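Local coordinates for fosfomycin resistance protein FosX (PDB 1R9C) that catalyses the hydration of the antibiotic fosfomycin with a manganese(II) cofactor, working as a homodimer to confer fosfomycin resistance, at residues Glu16-Ile21 with Val54-Gly59. Residues are numbered along the deposited sequence; the frame is centred on the assembly and turned at random.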
loop_
_atom_site.group_PDB
_atom_site.type_symbol
_atom_site.label_atom_id
_atom_site.label_comp_id
_atom_site.label_asym_id
_atom_site.label_seq_id
_atom_site.Cartn_x
_atom_site.Cartn_y
_atom_site.Cartn_z
ATOM N N GLU A 16 -12.973 -11.977 -8.258
ATOM C CA GLU A 16 -12.863 -12.193 -9.693
ATOM C C GLU A 16 -12.695 -10.866 -10.397
ATOM O O GLU A 16 -11.766 -10.691 -11.179
ATOM C CB GLU A 16 -14.075 -12.981 -10.213
ATOM C CG GLU A 16 -14.050 -14.425 -9.735
ATOM C CD GLU A 16 -14.333 -14.587 -8.246
ATOM O OE1 GLU A 16 -15.297 -13.982 -7.713
ATOM O OE2 GLU A 16 -13.587 -15.340 -7.600
ATOM N N ARG A 17 -13.550 -9.908 -10.060
ATOM C CA ARG A 17 -13.480 -8.582 -10.681
ATOM C C ARG A 17 -12.172 -7.892 -10.319
ATOM O O ARG A 17 -11.552 -7.265 -11.174
ATOM C CB ARG A 17 -14.663 -7.730 -10.242
ATOM C CG ARG A 17 -14.809 -6.410 -10.961
ATOM C CD ARG A 17 -14.923 -6.497 -12.469
ATOM N NE ARG A 17 -14.677 -5.204 -13.097
ATOM C CZ ARG A 17 -14.335 -5.049 -14.380
ATOM N NH1 ARG A 17 -14.184 -6.103 -15.192
ATOM N NH2 ARG A 17 -14.151 -3.839 -14.856
ATOM N N MET A 18 -11.753 -7.994 -9.053
ATOM C CA MET A 18 -10.488 -7.371 -8.643
ATOM C C MET A 18 -9.317 -7.979 -9.438
ATOM O O MET A 18 -8.407 -7.257 -9.818
ATOM C CB MET A 18 -10.262 -7.505 -7.136
ATOM C CG MET A 18 -8.979 -6.817 -6.643
ATOM S SD MET A 18 -8.982 -5.027 -6.962
ATOM C CE MET A 18 -7.713 -4.540 -5.769
ATOM N N THR A 19 -9.348 -9.293 -9.672
ATOM C CA THR A 19 -8.357 -9.981 -10.492
ATOM C C THR A 19 -8.280 -9.285 -11.869
ATOM O O THR A 19 -7.184 -8.977 -12.372
ATOM C CB THR A 19 -8.746 -11.483 -10.645
ATOM O OG1 THR A 19 -8.613 -12.150 -9.377
ATOM C CG2 THR A 19 -7.790 -12.218 -11.575
ATOM N N ARG A 20 -9.456 -9.033 -12.467
ATOM C CA ARG A 20 -9.513 -8.453 -13.806
ATOM C C ARG A 20 -8.959 -7.023 -13.804
ATOM O O ARG A 20 -8.229 -6.637 -14.714
ATOM C CB ARG A 20 -10.919 -8.565 -14.408
ATOM C CG ARG A 20 -11.435 -10.034 -14.488
ATOM C CD ARG A 20 -10.420 -11.096 -15.074
ATOM N NE ARG A 20 -10.945 -12.475 -15.062
ATOM C CZ ARG A 20 -10.195 -13.591 -15.163
ATOM N NH1 ARG A 20 -8.864 -13.488 -15.271
ATOM N NH2 ARG A 20 -10.775 -14.814 -15.161
ATOM N N ILE A 21 -9.299 -6.254 -12.774
ATOM C CA ILE A 21 -8.706 -4.927 -12.578
ATOM C C ILE A 21 -7.173 -4.994 -12.490
ATOM O O ILE A 21 -6.488 -4.275 -13.215
ATOM C CB ILE A 21 -9.338 -4.206 -11.337
ATOM C CG1 ILE A 21 -10.827 -3.922 -11.611
ATOM C CG2 ILE A 21 -8.573 -2.939 -11.020
ATOM C CD1 ILE A 21 -11.668 -3.549 -10.362
ATOM N N VAL A 54 1.097 -8.076 -4.301
ATOM C CA VAL A 54 -0.209 -7.606 -3.916
ATOM C C VAL A 54 -1.028 -8.803 -3.478
ATOM O O VAL A 54 -1.098 -9.808 -4.200
ATOM C CB VAL A 54 -0.961 -6.962 -5.124
ATOM C CG1 VAL A 54 -2.394 -6.550 -4.714
ATOM C CG2 VAL A 54 -0.157 -5.825 -5.659
ATOM N N ALA A 55 -1.658 -8.694 -2.320
ATOM C CA ALA A 55 -2.570 -9.738 -1.847
ATOM C C ALA A 55 -3.982 -9.170 -1.822
ATOM O O ALA A 55 -4.187 -8.047 -1.382
ATOM C CB ALA A 55 -2.172 -10.211 -0.443
ATOM N N ILE A 56 -4.955 -9.956 -2.292
ATOM C CA ILE A 56 -6.346 -9.602 -2.124
ATOM C C ILE A 56 -7.084 -10.687 -1.368
ATOM O O ILE A 56 -6.801 -11.890 -1.543
ATOM C CB ILE A 56 -7.036 -9.248 -3.477
ATOM C CG1 ILE A 56 -7.017 -10.429 -4.479
ATOM C CG2 ILE A 56 -6.367 -7.993 -4.102
ATOM C CD1 ILE A 56 -7.761 -10.136 -5.764
ATOM N N MET A 57 -8.026 -10.254 -0.524
ATOM C CA MET A 57 -8.873 -11.174 0.227
ATOM C C MET A 57 -10.315 -10.720 0.120
ATOM O O MET A 57 -10.578 -9.534 0.095
ATOM C CB MET A 57 -8.444 -11.282 1.700
ATOM C CG MET A 57 -6.914 -11.226 1.965
ATOM S SD MET A 57 -6.507 -11.091 3.762
ATOM C CE MET A 57 -8.032 -11.938 4.512
ATOM N N GLN A 58 -11.244 -11.666 0.001
ATOM C CA GLN A 58 -12.655 -11.315 -0.103
ATOM C C GLN A 58 -13.161 -10.853 1.255
ATOM O O GLN A 58 -12.922 -11.503 2.279
ATOM C CB GLN A 58 -13.514 -12.482 -0.648
ATOM C CG GLN A 58 -14.929 -12.052 -1.060
ATOM C CD GLN A 58 -15.859 -13.218 -1.415
ATOM O OE1 GLN A 58 -15.420 -14.350 -1.613
ATOM N NE2 GLN A 58 -17.151 -12.936 -1.463
ATOM N N GLY A 59 -13.848 -9.721 1.252
ATOM C CA GLY A 59 -14.399 -9.141 2.461
ATOM C C GLY A 59 -15.221 -7.922 2.095
ATOM O O GLY A 59 -15.723 -7.834 0.979
#
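Met18 and Ile56 meet without a ring or other flat group between them, so the contact has no stacked faces; the planar ends of Glu16 and Gln58 stay apart, although both hold Arg43, by a salt bridge and a hydrogen bond respectively. The closest approach is Met18 CG to Ile56 CD1 at 3.6 Å, an apolar van der Waals contact between side chains that meet at a slant. Met18 CB lies 3.9 Å from Ile56 CD1. The second branch of Ile56 also takes part: Ile56 CG2 lies 3.8 Å from Met18 CG. Met18 CG stands anti to the backbone nitrogen (chi1 -178°) and the chain then turns at chi2 (61°), which brings the terminal methyl round, Met18 CE 4.1 Å from Ile56 CG2. Met18 SD is more distant, 4.9 Å from Ile56 CG2, so carbon rather than sulfur does the touching. On the strand residue, chi1 of 61° and an extended chi2 direct CD1 at the helix. There Thr19 OG1 reaches Ile56 CD1 at 4.2 Å, a looser contact; this buried hydroxyl is hydrogen-bonded to Leu15 O and to Lys45 NZ. The interface is small, 127 Å² summed over both sides, with Ile56 contributing 66 Å². The side chain of Ile56 is about 6 Å from that of Glu44, the probable proton acceptor, and about 11 Å from a bound manganese ion, which makes this packing near the active site. In the fold, the contact joins helix 15-26 to strand 52-58, whose neighbours are strands 5-12 and 44-49, within a βαβββ module characteristic of the vicinal oxygen chelate superfamily. Leu15 and Leu22 of the helix also touch Ile56, Phe47 of strand 44-49 touches both Thr19 and Ile56, and Val12 of strand 5-12 packs against Met18.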